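Heme-binding protein A / AI-2 binding protein A (Helicobacter pylori SS1, PDB 6OFQ) binds the peptide STSA and probably other short peptides in the periplasm for delivery to an ABC transporter. Local coordinates at residues 43-48 and 123-128; 131-136 and 193-198. All blocks are in the same frame, centred on the assembly; numbering follows the deposited sequence. Where two conformers were deposited one is given.

Interactions 1 and 2 lie on the same side of the chain's centre, with their own centres about 12 Å apart, and they follow one another along the sequence. Helix 116-127 supplies one half of interaction 1, and the loop just after it supplies one half of interaction 2. Two polar links tie them directly: Tyr134 OH lies 2.7 Å from Asp45 OD2, a probable hydrogen bond, and Lys131 NZ forms a salt bridge of 2.9 Å with Glu124 OE1. Leu48 CD1 also packs on Tyr134 CE2 at 3.8 Å. Interaction 1 is buried, whereas interaction 2 lies farther out, about 27 Å from the chain's centre, and is partly buried.

Interaction 1. Residues 43-48 and 123-128; sequences SMDPAL and FERQMD
Arg125 meets Asp45 end-on, each terminal nitrogen taking one carboxylate oxygen. NH1 of Arg125 donates to OD2 of Asp45 at 2.7 Å, and NH2 of Arg125 to OD1 of Asp45 at 3.0 Å; both bonds are almost straight and use the syn lone pairs. The carboxylate and guanidinium planes are only 15° apart, as in a classic bidentate salt bridge. Beside it, the methyl CB of Ala47 sits 3.4 Å from Arg125 NH2 and 3.7 Å from NE2 of Gln126, filling the angle between the two helix side chains. A water lies 2.9 Å from Ala47 O and 2.8 Å from Gln126 OE1, linking the two.

The salt bridge thus fastens the loop between strand 32-37 and helix 52-61 to the C-terminal part of helix 116-127 in this type II periplasmic binding protein fold. OD1 of Asp45 has two donors: Arg125 NH2, in the guanidinium plane, and Ala47 N, 3.1 Å away and 38° above the carboxylate plane, which closes an Asx turn. An ST turn precedes it, with Ser43 OG accepting from Asp45 N. A chi1 of 72° sets Arg125 CG between the backbone N and the carbonyl carbon, and the extended chain from there carries the guanidinium to Asp45; NE bonds to Ser122 O. Gln126 NE2 is bound by Ser122 O and Phe183 O, which fixes the amide against the methyl of Ala47.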
# COMPACT_ATOMS: atom_id res chain seq x y z
N SER A 43 -8.36 7.11 -7.59
CA SER A 43 -7.90 8.46 -7.94
C SER A 43 -6.75 8.27 -8.93
O SER A 43 -6.08 7.18 -8.94
CB SER A 43 -7.44 9.25 -6.71
OG SER A 43 -7.16 10.62 -7.06
N MET A 44 -6.41 9.35 -9.63
CA MET A 44 -5.17 9.48 -10.36
C MET A 44 -4.16 10.44 -9.68
O MET A 44 -3.11 10.67 -10.25
CB MET A 44 -5.43 9.92 -11.81
CG MET A 44 -6.14 8.81 -12.57
SD MET A 44 -5.08 7.39 -12.91
CE MET A 44 -6.36 6.16 -13.20
N ASP A 45 -4.49 10.93 -8.51
CA ASP A 45 -3.53 11.68 -7.66
C ASP A 45 -3.17 10.76 -6.49
O ASP A 45 -3.98 10.58 -5.58
CB ASP A 45 -4.13 13.01 -7.17
CG ASP A 45 -3.20 13.81 -6.30
OD1 ASP A 45 -2.13 13.32 -5.87
OD2 ASP A 45 -3.46 15.02 -6.08
N PRO A 46 -1.96 10.20 -6.50
CA PRO A 46 -1.62 9.19 -5.48
C PRO A 46 -1.52 9.72 -4.08
O PRO A 46 -1.57 8.92 -3.13
CB PRO A 46 -0.29 8.64 -5.95
CG PRO A 46 0.27 9.78 -6.66
CD PRO A 46 -0.83 10.45 -7.39
N ALA A 47 -1.38 11.04 -3.90
CA ALA A 47 -1.41 11.62 -2.59
C ALA A 47 -2.77 11.60 -1.93
O ALA A 47 -2.82 11.70 -0.72
CB ALA A 47 -0.82 13.02 -2.51
N LEU A 48 -3.83 11.37 -2.69
CA LEU A 48 -5.16 11.38 -2.13
C LEU A 48 -5.68 10.00 -1.72
O LEU A 48 -6.79 9.89 -1.18
CB LEU A 48 -6.12 11.94 -3.22
CG LEU A 48 -5.86 13.40 -3.55
CD1 LEU A 48 -6.92 13.79 -4.59
CD2 LEU A 48 -5.88 14.35 -2.39
N PHE A 123 4.87 18.68 -2.62
CA PHE A 123 5.03 18.54 -1.18
C PHE A 123 4.28 19.61 -0.40
O PHE A 123 3.60 19.32 0.57
CB PHE A 123 6.52 18.55 -0.77
CG PHE A 123 7.29 17.27 -1.03
CD1 PHE A 123 7.54 16.83 -2.32
CD2 PHE A 123 7.82 16.57 0.02
CE1 PHE A 123 8.15 15.62 -2.56
CE2 PHE A 123 8.48 15.40 -0.23
CZ PHE A 123 8.75 15.00 -1.49
N GLU A 124 4.46 20.88 -0.78
CA GLU A 124 3.89 21.99 -0.05
C GLU A 124 2.36 21.98 -0.00
O GLU A 124 1.78 22.39 1.00
CB GLU A 124 4.36 23.37 -0.46
CG GLU A 124 5.82 23.64 -0.22
CD GLU A 124 6.21 25.04 -0.72
OE1 GLU A 124 5.60 25.59 -1.65
OE2 GLU A 124 7.25 25.47 -0.18
N ARG A 125 1.75 21.42 -1.02
CA ARG A 125 0.32 21.32 -1.01
C ARG A 125 -0.19 20.47 0.14
O ARG A 125 -1.33 20.63 0.59
CB ARG A 125 -0.15 20.80 -2.35
CG ARG A 125 0.14 19.31 -2.60
CD ARG A 125 -0.03 18.93 -4.05
NE ARG A 125 0.24 17.51 -4.29
CZ ARG A 125 -0.61 16.59 -4.71
NH1 ARG A 125 -1.86 16.90 -5.01
NH2 ARG A 125 -0.19 15.35 -4.91
N GLN A 126 0.60 19.49 0.57
CA GLN A 126 0.25 18.60 1.67
C GLN A 126 0.66 19.19 2.99
O GLN A 126 -0.03 18.98 3.99
CB GLN A 126 0.90 17.23 1.44
CG GLN A 126 0.71 16.70 0.02
CD GLN A 126 1.13 15.25 -0.20
OE1 GLN A 126 0.68 14.38 0.56
NE2 GLN A 126 1.98 14.99 -1.21
N MET A 127 1.78 19.90 3.01
CA MET A 127 2.36 20.46 4.24
C MET A 127 1.58 21.68 4.76
O MET A 127 1.49 21.85 5.98
CB MET A 127 3.80 20.87 3.96
CG MET A 127 4.55 21.16 5.24
SD MET A 127 6.30 21.05 4.94
CE MET A 127 6.62 22.27 3.74
N ASP A 128 1.12 22.52 3.83
CA ASP A 128 0.52 23.83 4.17
C ASP A 128 -0.94 23.78 3.71
O ASP A 128 -1.21 23.78 2.51
CB ASP A 128 1.32 24.91 3.40
CG ASP A 128 0.82 26.32 3.65
OD1 ASP A 128 -0.28 26.48 4.20
OD2 ASP A 128 1.57 27.24 3.25
O HOH W 1 -0.72 12.04 1.29

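Interaction 2. Residues 131-136 and 193-198; sequences KRYYSP and DYLEQN
Tyr133 brings its phenol oxygen against the side of Leu195, with OH 3.4 Å from CB and 4.1 Å from CD1 of the leucine. The two side chains cross at about a right angle, the hydroxyl meeting CB and, more loosely, CD1. With CG anti to the backbone N (chi1 -178°), the ring extends from the loop until its hydroxyl reaches the helix, although the CB itself does not point there. The same oxygen lies 3.7 Å from the backbone N of Glu196, and Tyr133 CE1 is 4.3 Å from Glu196 CB, an oblique approach to the ring. No hydrogen bond joins the two segments; the hydroxyl is bonded instead to Ala192 O, one residue before Asp193, which anchors it on the helix.

Within the loop, CD2 of Tyr133 lies over the centre of one face of the Tyr134 ring, 3.9 Å above its plane, and Leu204 touches both tyrosines. Arg132 NH2 donates to Ser135 O at 2.9 Å, in the guanidinium plane, and Arg132 NE to Tyr134 O. A gamma turn centred on Tyr133 (phi/psi 82°/-64°), closed by a weak bond from Tyr134 N to Arg132 O, presents the tyrosine to the last turns of helix 189-197.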
# COMPACT_ATOMS: atom_id res chain seq x y z
N LYS A 131 -2.22 25.82 0.80
CA LYS A 131 -1.77 25.40 -0.50
C LYS A 131 -2.37 24.04 -0.87
O LYS A 131 -1.96 23.48 -1.87
CB LYS A 131 -0.23 25.32 -0.50
CG LYS A 131 0.43 26.71 -0.43
CD LYS A 131 1.93 26.56 -0.44
CE LYS A 131 2.60 27.91 -0.73
NZ LYS A 131 4.09 27.87 -0.55
N ARG A 132 -3.41 23.61 -0.17
CA ARG A 132 -4.03 22.32 -0.44
C ARG A 132 -4.43 22.08 -1.89
O ARG A 132 -4.56 20.90 -2.31
CB ARG A 132 -5.25 22.16 0.49
CG ARG A 132 -6.39 21.30 -0.01
CD ARG A 132 -7.60 21.60 0.86
NE ARG A 132 -8.65 20.76 0.35
CZ ARG A 132 -8.89 19.51 0.72
NH1 ARG A 132 -8.16 18.94 1.66
NH2 ARG A 132 -9.88 18.83 0.16
N TYR A 133 -4.74 23.17 -2.61
CA TYR A 133 -5.09 23.18 -4.03
C TYR A 133 -6.56 22.83 -4.24
O TYR A 133 -7.35 23.66 -4.74
CB TYR A 133 -4.15 22.33 -4.89
CG TYR A 133 -4.47 22.38 -6.36
CD1 TYR A 133 -4.00 23.44 -7.13
CD2 TYR A 133 -5.22 21.36 -6.95
CE1 TYR A 133 -4.27 23.48 -8.50
CE2 TYR A 133 -5.52 21.40 -8.32
CZ TYR A 133 -5.06 22.49 -9.06
OH TYR A 133 -5.24 22.49 -10.43
N TYR A 134 -6.93 21.60 -3.90
CA TYR A 134 -8.30 21.12 -4.02
C TYR A 134 -9.20 21.92 -3.09
O TYR A 134 -8.81 22.41 -2.06
CB TYR A 134 -8.40 19.65 -3.70
CG TYR A 134 -7.57 18.82 -4.65
CD1 TYR A 134 -7.96 18.62 -5.95
CD2 TYR A 134 -6.48 18.10 -4.20
CE1 TYR A 134 -7.26 17.85 -6.85
CE2 TYR A 134 -5.72 17.36 -5.10
CZ TYR A 134 -6.16 17.15 -6.38
OH TYR A 134 -5.45 16.40 -7.27
N SER A 135 -10.44 22.06 -3.55
CA SER A 135 -11.46 22.68 -2.72
C SER A 135 -11.66 21.94 -1.43
O SER A 135 -11.42 20.72 -1.36
CB SER A 135 -12.82 22.64 -3.42
OG SER A 135 -12.66 23.58 -4.45
N PRO A 136 -12.11 22.67 -0.42
CA PRO A 136 -12.58 21.92 0.74
C PRO A 136 -13.57 20.81 0.32
O PRO A 136 -14.37 20.91 -0.62
CB PRO A 136 -13.13 23.01 1.67
CG PRO A 136 -12.54 24.30 1.17
CD PRO A 136 -12.40 24.12 -0.31
N ASP A 193 -1.62 24.83 -12.37
CA ASP A 193 -1.97 26.26 -12.53
C ASP A 193 -2.98 26.40 -13.68
O ASP A 193 -3.95 27.17 -13.54
CB ASP A 193 -0.72 27.07 -12.83
CG ASP A 193 0.17 27.28 -11.64
OD1 ASP A 193 -0.34 27.09 -10.50
OD2 ASP A 193 1.28 27.72 -12.01
N TYR A 194 -2.73 25.69 -14.78
CA TYR A 194 -3.65 25.68 -15.97
C TYR A 194 -5.04 25.28 -15.57
O TYR A 194 -6.05 25.89 -15.89
CB TYR A 194 -3.13 24.83 -17.07
CG TYR A 194 -4.10 24.34 -18.11
CD1 TYR A 194 -4.24 25.04 -19.31
CD2 TYR A 194 -4.66 23.08 -17.99
CE1 TYR A 194 -5.13 24.59 -20.28
CE2 TYR A 194 -5.52 22.61 -18.97
CZ TYR A 194 -5.76 23.38 -20.10
OH TYR A 194 -6.65 22.91 -21.06
N LEU A 195 -5.20 24.18 -14.83
CA LEU A 195 -6.52 23.74 -14.32
C LEU A 195 -7.20 24.71 -13.35
O LEU A 195 -8.40 24.92 -13.34
CB LEU A 195 -6.47 22.35 -13.63
CG LEU A 195 -6.01 21.20 -14.49
CD1 LEU A 195 -5.89 19.96 -13.59
CD2 LEU A 195 -6.99 20.93 -15.60
N GLU A 196 -6.37 25.33 -12.54
CA GLU A 196 -6.87 26.37 -11.65
C GLU A 196 -7.46 27.52 -12.47
O GLU A 196 -8.58 27.87 -12.13
CB GLU A 196 -5.81 26.88 -10.69
CG GLU A 196 -6.39 27.82 -9.63
CD GLU A 196 -5.40 28.01 -8.50
OE1 GLU A 196 -4.18 28.07 -8.78
OE2 GLU A 196 -5.85 27.99 -7.33
N GLN A 197 -6.74 27.99 -13.50
CA GLN A 197 -7.18 29.15 -14.33
C GLN A 197 -8.53 28.77 -14.97
O GLN A 197 -9.51 29.54 -14.98
CB GLN A 197 -6.11 29.57 -15.34
CG GLN A 197 -4.68 29.82 -14.85
CD GLN A 197 -4.59 30.86 -13.74
OE1 GLN A 197 -4.30 30.59 -12.57
NE2 GLN A 197 -4.75 32.10 -14.14
N ASN A 198 -8.63 27.54 -15.45
CA ASN A 198 -9.88 27.04 -16.01
C ASN A 198 -10.96 26.51 -15.14
O ASN A 198 -12.03 26.05 -15.63
CB ASN A 198 -9.53 26.01 -17.04
CG ASN A 198 -8.97 26.71 -18.22
OD1 ASN A 198 -9.74 27.27 -19.00
ND2 ASN A 198 -7.69 26.96 -18.18